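Local coordinates for protein fimbrin (Schizosaccharomyces pombe, PDB 1RT8) that binds and crosslinks actin filaments, associating with actin structures that serve cell polarity, cytokinesis, mating and spore formation, at residues D28-S33 / L54-N59; G32-I37 / F45-D50; E87-V92 / G110-G115. All blocks are in the same frame, centred on the assembly; numbering follows the deposited sequence.

All three contacts lie in the first calponin-homology domain, within the first actin-binding region, and illustrate how a small helical fold gathers in its loops and short helices. Contacts 1 and 2 both start from the loop between helices 11-25 and 43-47, sharing Gly32 and Ser33; one reaches helix 52-61, the other segment 45-50, and their centres are about 9 Å apart. Contact 3 follows later, pairing helix 82-99 with helix 109-113, its centre about 15 Å from that of contact 1 and 14 Å from that of contact 2. Val92 of helix 82-99 packs on helix 52-61, while Asn88 and Asn89 bond to the carbonyls of Asp50 and Lys49, uniting loop contacts and helix pair in one domain.

Contact 1: residues D28-S33 / L54-N59; sequences DPDVGS and LSKLIN
Lys56 extends from helix 52-61 to meet Asp28, Asp30 and Val31 of the loop that follows helix 11-25, and its side chain can be read from root to tip as a change from apolar to ionic contact. CB already leaves the helix in the direction of the loop. CG lies anti to the carbonyl carbon (chi1 -68°) and brushes the Val31 methyl CG2 at 4.2 Å, the two side chains sliding past each other in opposite directions. There the chain bends (chi2 -73°) and then runs straight, which aims its remaining atoms at the carboxylates. CD comes within 3.3 Å of Asp28 OD2, and CE is 3.1 Å from Asp28 OD1, so the last methylenes are already close to both carboxylate oxygens as the two side chains meet from opposite directions.

At the tip, NZ forms a salt bridge with Asp28 OD2 at 2.8 Å, using the syn lone pair, together with a weak bond to Asp28 OD1. A second bridge joins NZ to Asp30 OD2 at 3.0 Å, this time through the anti lone pair, with the two side chains crossing at about a right angle. Glu68, from a later loop, forms a further salt bridge to the same ammonium. Three carboxylates round one amine would probably favour its charged form.

The carboxylate of Asp28 is held by the two residues that follow Pro29. Asp28 OD1 accepts hydrogen bonds from Asp30 N at 2.8 Å and Val31 N at 3.2 Å, the donors arriving from opposite faces of the carboxylate plane, which should restrain its rotation. OD1 thus mainly caps the turn and OD2 takes the stronger bond to the lysine: an Asx turn built into a salt-bridge network, fastening a loop to a helix of the calponin-homology domain.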
# COMPACT_ATOMS: atom_id res chain seq x y z
N ASP A 28 9.07 21.01 -8.54
CA ASP A 28 7.63 20.92 -8.32
C ASP A 28 7.06 22.30 -8.03
O ASP A 28 7.52 22.99 -7.12
CB ASP A 28 7.33 19.97 -7.17
CG ASP A 28 5.85 19.76 -6.98
OD1 ASP A 28 5.19 20.68 -6.47
OD2 ASP A 28 5.36 18.67 -7.35
N PRO A 29 6.04 22.72 -8.80
CA PRO A 29 5.37 24.02 -8.67
C PRO A 29 4.92 24.40 -7.26
O PRO A 29 4.97 25.57 -6.88
CB PRO A 29 4.19 23.88 -9.63
CG PRO A 29 4.73 22.98 -10.70
CD PRO A 29 5.43 21.92 -9.88
N ASP A 30 4.48 23.42 -6.49
CA ASP A 30 3.99 23.67 -5.14
C ASP A 30 5.05 23.68 -4.05
O ASP A 30 5.00 24.50 -3.14
CB ASP A 30 2.90 22.65 -4.81
CG ASP A 30 1.73 22.72 -5.77
OD1 ASP A 30 0.99 23.72 -5.73
OD2 ASP A 30 1.55 21.77 -6.57
N VAL A 31 6.00 22.76 -4.12
CA VAL A 31 7.04 22.68 -3.10
C VAL A 31 8.42 23.06 -3.65
O VAL A 31 9.44 22.85 -3.00
CB VAL A 31 7.10 21.26 -2.48
CG1 VAL A 31 8.03 21.23 -1.29
CG2 VAL A 31 5.71 20.83 -2.05
N GLY A 32 8.43 23.63 -4.85
CA GLY A 32 9.68 24.03 -5.47
C GLY A 32 10.45 25.03 -4.63
O GLY A 32 11.68 25.01 -4.59
N SER A 33 9.72 25.91 -3.95
CA SER A 33 10.32 26.95 -3.12
C SER A 33 11.15 26.42 -1.95
O SER A 33 11.64 27.21 -1.14
CB SER A 33 9.23 27.87 -2.58
OG SER A 33 8.29 27.15 -1.80
N LEU A 54 5.10 15.07 1.82
CA LEU A 54 4.71 13.66 1.91
C LEU A 54 3.66 13.29 0.87
O LEU A 54 3.74 12.22 0.28
CB LEU A 54 4.19 13.35 3.32
CG LEU A 54 5.30 13.38 4.37
CD1 LEU A 54 4.71 13.22 5.77
CD2 LEU A 54 6.29 12.26 4.06
N SER A 55 2.69 14.17 0.65
CA SER A 55 1.65 13.92 -0.35
C SER A 55 2.29 13.78 -1.72
O SER A 55 1.88 12.94 -2.53
CB SER A 55 0.62 15.07 -0.37
OG SER A 55 -0.19 15.07 0.79
N LYS A 56 3.29 14.63 -1.99
CA LYS A 56 4.01 14.58 -3.26
C LYS A 56 4.78 13.26 -3.38
O LYS A 56 4.79 12.63 -4.44
CB LYS A 56 4.98 15.77 -3.36
CG LYS A 56 4.32 17.14 -3.48
CD LYS A 56 3.71 17.34 -4.85
CE LYS A 56 3.21 18.78 -5.03
NZ LYS A 56 2.77 19.01 -6.44
N LEU A 57 5.44 12.85 -2.30
CA LEU A 57 6.19 11.60 -2.33
C LEU A 57 5.24 10.43 -2.63
O LEU A 57 5.56 9.52 -3.39
CB LEU A 57 6.89 11.39 -0.99
CG LEU A 57 7.79 10.17 -0.88
CD1 LEU A 57 8.94 10.29 -1.89
CD2 LEU A 57 8.33 10.05 0.53
N ILE A 58 4.05 10.48 -2.04
CA ILE A 58 3.05 9.45 -2.26
C ILE A 58 2.65 9.33 -3.73
O ILE A 58 2.49 8.22 -4.25
CB ILE A 58 1.80 9.73 -1.42
CG1 ILE A 58 2.13 9.46 0.05
CG2 ILE A 58 0.62 8.90 -1.94
CD1 ILE A 58 0.98 9.72 0.99
N ASN A 59 2.46 10.47 -4.40
CA ASN A 59 2.07 10.42 -5.81
C ASN A 59 3.22 10.02 -6.73
O ASN A 59 2.99 9.61 -7.86
CB ASN A 59 1.47 11.75 -6.27
CG ASN A 59 -0.02 11.83 -6.01
OD1 ASN A 59 -0.72 10.81 -6.03
ND2 ASN A 59 -0.52 13.03 -5.78

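Contact 2: residues G32-I37 / F45-D50; sequences GSRVPI and FDQCKD
Arg34 reaches from the loop 32-37 across to Gln47 and Asp50 of segment 45-50, which begins in helix 43-47, pinning the loop after helix 11-25 to the segment that leads toward helix 52-61 in the first calponin-homology domain. Its chain, extended from CG to NE, delivers the guanidinium end-on. Asp50 comes from the opposite direction, its carboxylate turned 69° from the guanidinium plane. Even so, Arg34 NH2 forms a nearly straight salt bridge to the syn lone pair of Asp50 OD2, 3.0 Å away and 11° out of the guanidinium plane. The other oxygen, OD1, takes the N-H of Leu52 in helix 52-61, so a second bond helps to position the acid.

Gln47 is set differently: its amide stands nearly perpendicular to the guanidinium, the planes 89° apart. A hydrogen bond from Arg34 NH1 to OE1 is suggested, yet it remains doubtful because OE1 is modelled too near the arginine chain. Ile37 CD1 packs against Gln47 CB at 4.3 Å, and Ile53 of helix 52-61 touches both residues. At the guanidinium edge a water, weakly bonded to NH1, accepts a hydrogen bond from Asp50 N, 3.0 Å from the water oxygen.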
# COMPACT_ATOMS: atom_id res chain seq x y z
N GLY A 32 8.43 23.63 -4.85
CA GLY A 32 9.68 24.03 -5.47
C GLY A 32 10.45 25.03 -4.63
O GLY A 32 11.68 25.01 -4.59
N SER A 33 9.72 25.91 -3.95
CA SER A 33 10.32 26.95 -3.12
C SER A 33 11.15 26.42 -1.95
O SER A 33 11.64 27.21 -1.14
CB SER A 33 9.23 27.87 -2.58
OG SER A 33 8.29 27.15 -1.80
N ARG A 34 11.31 25.10 -1.85
CA ARG A 34 12.07 24.52 -0.75
C ARG A 34 12.74 23.20 -1.10
O ARG A 34 13.41 22.60 -0.25
CB ARG A 34 11.17 24.33 0.47
CG ARG A 34 9.76 23.83 0.16
CD ARG A 34 8.96 23.54 1.43
NE ARG A 34 7.51 23.63 1.22
CZ ARG A 34 6.59 23.27 2.11
NH1 ARG A 34 6.95 22.79 3.30
NH2 ARG A 34 5.31 23.42 1.83
N VAL A 35 12.58 22.77 -2.35
CA VAL A 35 13.14 21.50 -2.82
C VAL A 35 14.53 21.19 -2.28
O VAL A 35 14.71 20.22 -1.54
CB VAL A 35 13.20 21.45 -4.37
CG1 VAL A 35 13.28 20.01 -4.84
CG2 VAL A 35 12.00 22.14 -4.95
N PRO A 36 15.54 21.99 -2.64
CA PRO A 36 16.89 21.71 -2.13
C PRO A 36 16.94 21.71 -0.59
O PRO A 36 17.32 22.71 0.02
CB PRO A 36 17.73 22.83 -2.74
CG PRO A 36 17.00 23.13 -4.02
CD PRO A 36 15.57 23.14 -3.57
N ILE A 37 16.56 20.59 0.02
CA ILE A 37 16.56 20.47 1.47
C ILE A 37 17.90 19.95 1.96
O ILE A 37 18.45 19.00 1.39
CB ILE A 37 15.44 19.51 1.96
CG1 ILE A 37 14.08 20.04 1.51
CG2 ILE A 37 15.49 19.38 3.48
CD1 ILE A 37 12.93 19.14 1.89
N PHE A 45 12.34 17.43 8.60
CA PHE A 45 11.15 17.08 9.38
C PHE A 45 10.22 18.26 9.61
O PHE A 45 9.00 18.09 9.70
CB PHE A 45 11.57 16.42 10.69
CG PHE A 45 12.41 15.20 10.50
CD1 PHE A 45 13.80 15.26 10.65
CD2 PHE A 45 11.83 13.99 10.12
CE1 PHE A 45 14.59 14.13 10.42
CE2 PHE A 45 12.61 12.87 9.89
CZ PHE A 45 13.99 12.94 10.04
N ASP A 46 10.78 19.47 9.70
CA ASP A 46 9.96 20.65 9.89
C ASP A 46 9.26 20.92 8.57
O ASP A 46 8.11 21.37 8.54
CB ASP A 46 10.82 21.86 10.26
CG ASP A 46 11.30 21.81 11.69
OD1 ASP A 46 10.46 21.63 12.60
OD2 ASP A 46 12.52 21.96 11.91
N GLN A 47 9.96 20.65 7.47
CA GLN A 47 9.41 20.85 6.14
C GLN A 47 8.31 19.83 5.84
O GLN A 47 7.56 20.00 4.88
CB GLN A 47 10.52 20.73 5.09
CG GLN A 47 11.51 21.88 5.10
CD GLN A 47 10.84 23.21 4.86
OE1 GLN A 47 10.02 23.35 3.95
NE2 GLN A 47 11.18 24.20 5.68
N CYS A 48 8.22 18.77 6.65
CA CYS A 48 7.22 17.74 6.43
C CYS A 48 5.92 17.96 7.20
O CYS A 48 4.93 17.28 6.96
CB CYS A 48 7.78 16.37 6.81
SG CYS A 48 8.89 15.66 5.56
N LYS A 49 5.93 18.94 8.10
CA LYS A 49 4.77 19.25 8.94
C LYS A 49 3.44 19.58 8.27
O LYS A 49 2.38 19.26 8.82
CB LYS A 49 5.12 20.37 9.91
CG LYS A 49 6.20 20.00 10.92
CD LYS A 49 6.46 21.14 11.90
CE LYS A 49 7.39 20.71 13.02
NZ LYS A 49 7.60 21.80 14.01
N ASP A 50 3.46 20.24 7.11
CA ASP A 50 2.20 20.58 6.48
C ASP A 50 1.68 19.56 5.50
O ASP A 50 0.73 19.83 4.76
CB ASP A 50 2.26 21.98 5.83
CG ASP A 50 3.13 22.03 4.57
OD1 ASP A 50 3.63 20.98 4.12
OD2 ASP A 50 3.30 23.15 4.04
O HOH W 1 5.70 22.15 6.34

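Contact 3: residues E87-V92 / G110-G115; sequences ENNNVV and GDILEG
Asn89 and Ile112 face each other where the long helix 82-99 meets the short helix 109-113 of the first calponin-homology domain. The Ile112 methyl CG2 lies to one side of the amide plane, 3.4 Å from Asn89 OD1 and 3.6 Å from Asn89 ND2, so a polar group serves as a packing surface. One turn further along the long helix, Val92 CG1 touches Ile112 CD1 at 3.9 Å. The isoleucine spans two positions of the helix: CG2, anti to the backbone N, meets the amide, while the other branch carries CD1 to the valine.

In the next shell, ND2 of Asn89 donates to Lys49 O and weakly to Ala109 O, which fixes the turn of the buried amide and ties helix 82-99 to an earlier part of the chain and, more loosely, to the start of the short helix. Putting an alanine here is likely to leave Lys49 O without this donor and open a gap beside the Ile112 methyl. Leu54 of helix 52-61 lies against both Val92 and Ile112. The short helix is closed by a Schellman motif, in which Gly115, at a positive phi of 70°, gives its backbone N-H to Ile112 O, N to O 2.9 Å.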
# COMPACT_ATOMS: atom_id res chain seq x y z
N GLU A 87 -5.60 18.73 8.11
CA GLU A 87 -6.40 18.29 6.97
C GLU A 87 -5.48 17.62 5.95
O GLU A 87 -5.75 16.52 5.49
CB GLU A 87 -7.11 19.48 6.30
CG GLU A 87 -8.12 20.21 7.20
CD GLU A 87 -8.78 21.39 6.51
OE1 GLU A 87 -8.07 22.21 5.90
OE2 GLU A 87 -10.02 21.50 6.58
N ASN A 88 -4.39 18.30 5.61
CA ASN A 88 -3.43 17.75 4.66
C ASN A 88 -2.85 16.43 5.19
O ASN A 88 -2.70 15.46 4.45
CB ASN A 88 -2.28 18.74 4.42
CG ASN A 88 -2.68 19.89 3.50
OD1 ASN A 88 -3.81 19.98 3.05
ND2 ASN A 88 -1.72 20.77 3.20
N ASN A 89 -2.52 16.41 6.48
CA ASN A 89 -1.95 15.19 7.05
C ASN A 89 -2.93 14.03 7.08
O ASN A 89 -2.52 12.87 7.03
CB ASN A 89 -1.35 15.49 8.42
CG ASN A 89 -0.08 16.33 8.33
OD1 ASN A 89 0.59 16.32 7.29
ND2 ASN A 89 0.26 17.03 9.39
N ASN A 90 -4.22 14.34 7.15
CA ASN A 90 -5.23 13.28 7.13
C ASN A 90 -5.16 12.60 5.76
O ASN A 90 -5.27 11.37 5.64
CB ASN A 90 -6.63 13.85 7.34
CG ASN A 90 -6.92 14.17 8.79
OD1 ASN A 90 -6.20 13.74 9.68
ND2 ASN A 90 -8.00 14.91 9.03
N VAL A 91 -5.00 13.42 4.71
CA VAL A 91 -4.90 12.91 3.34
C VAL A 91 -3.66 12.02 3.19
O VAL A 91 -3.72 10.96 2.57
CB VAL A 91 -4.80 14.06 2.32
CG1 VAL A 91 -4.53 13.51 0.94
CG2 VAL A 91 -6.09 14.88 2.32
N VAL A 92 -2.54 12.46 3.76
CA VAL A 92 -1.29 11.71 3.72
C VAL A 92 -1.46 10.36 4.42
O VAL A 92 -1.25 9.30 3.82
CB VAL A 92 -0.15 12.49 4.42
CG1 VAL A 92 1.02 11.56 4.74
CG2 VAL A 92 0.32 13.64 3.53
N GLY A 110 -1.20 14.23 13.80
CA GLY A 110 -0.53 15.07 14.77
C GLY A 110 0.96 14.78 14.90
O GLY A 110 1.74 15.67 15.26
N ASP A 111 1.36 13.54 14.64
CA ASP A 111 2.76 13.17 14.72
C ASP A 111 3.54 13.87 13.60
O ASP A 111 4.68 14.29 13.80
CB ASP A 111 2.94 11.65 14.59
CG ASP A 111 2.29 10.88 15.73
OD1 ASP A 111 2.41 11.31 16.90
OD2 ASP A 111 1.67 9.83 15.47
N ILE A 112 2.92 13.97 12.43
CA ILE A 112 3.55 14.64 11.30
C ILE A 112 3.63 16.13 11.62
O ILE A 112 4.66 16.76 11.43
CB ILE A 112 2.76 14.45 9.99
CG1 ILE A 112 2.73 12.97 9.61
CG2 ILE A 112 3.39 15.27 8.86
CD1 ILE A 112 1.92 12.65 8.35
N LEU A 113 2.53 16.68 12.13
CA LEU A 113 2.49 18.10 12.49
C LEU A 113 3.60 18.46 13.48
O LEU A 113 4.15 19.56 13.43
CB LEU A 113 1.12 18.46 13.09
CG LEU A 113 0.95 19.87 13.68
CD1 LEU A 113 1.14 20.91 12.60
CD2 LEU A 113 -0.42 20.00 14.30
N GLU A 114 3.93 17.54 14.38
CA GLU A 114 4.95 17.77 15.39
C GLU A 114 6.36 17.47 14.90
O GLU A 114 7.34 17.70 15.62
CB GLU A 114 4.66 16.94 16.64
CG GLU A 114 3.48 17.43 17.46
CD GLU A 114 3.00 16.39 18.46
OE1 GLU A 114 3.80 15.51 18.84
OE2 GLU A 114 1.83 16.47 18.89
N GLY A 115 6.48 16.94 13.69
CA GLY A 115 7.78 16.61 13.15
C GLY A 115 8.48 15.42 13.80
O GLY A 115 9.71 15.40 13.88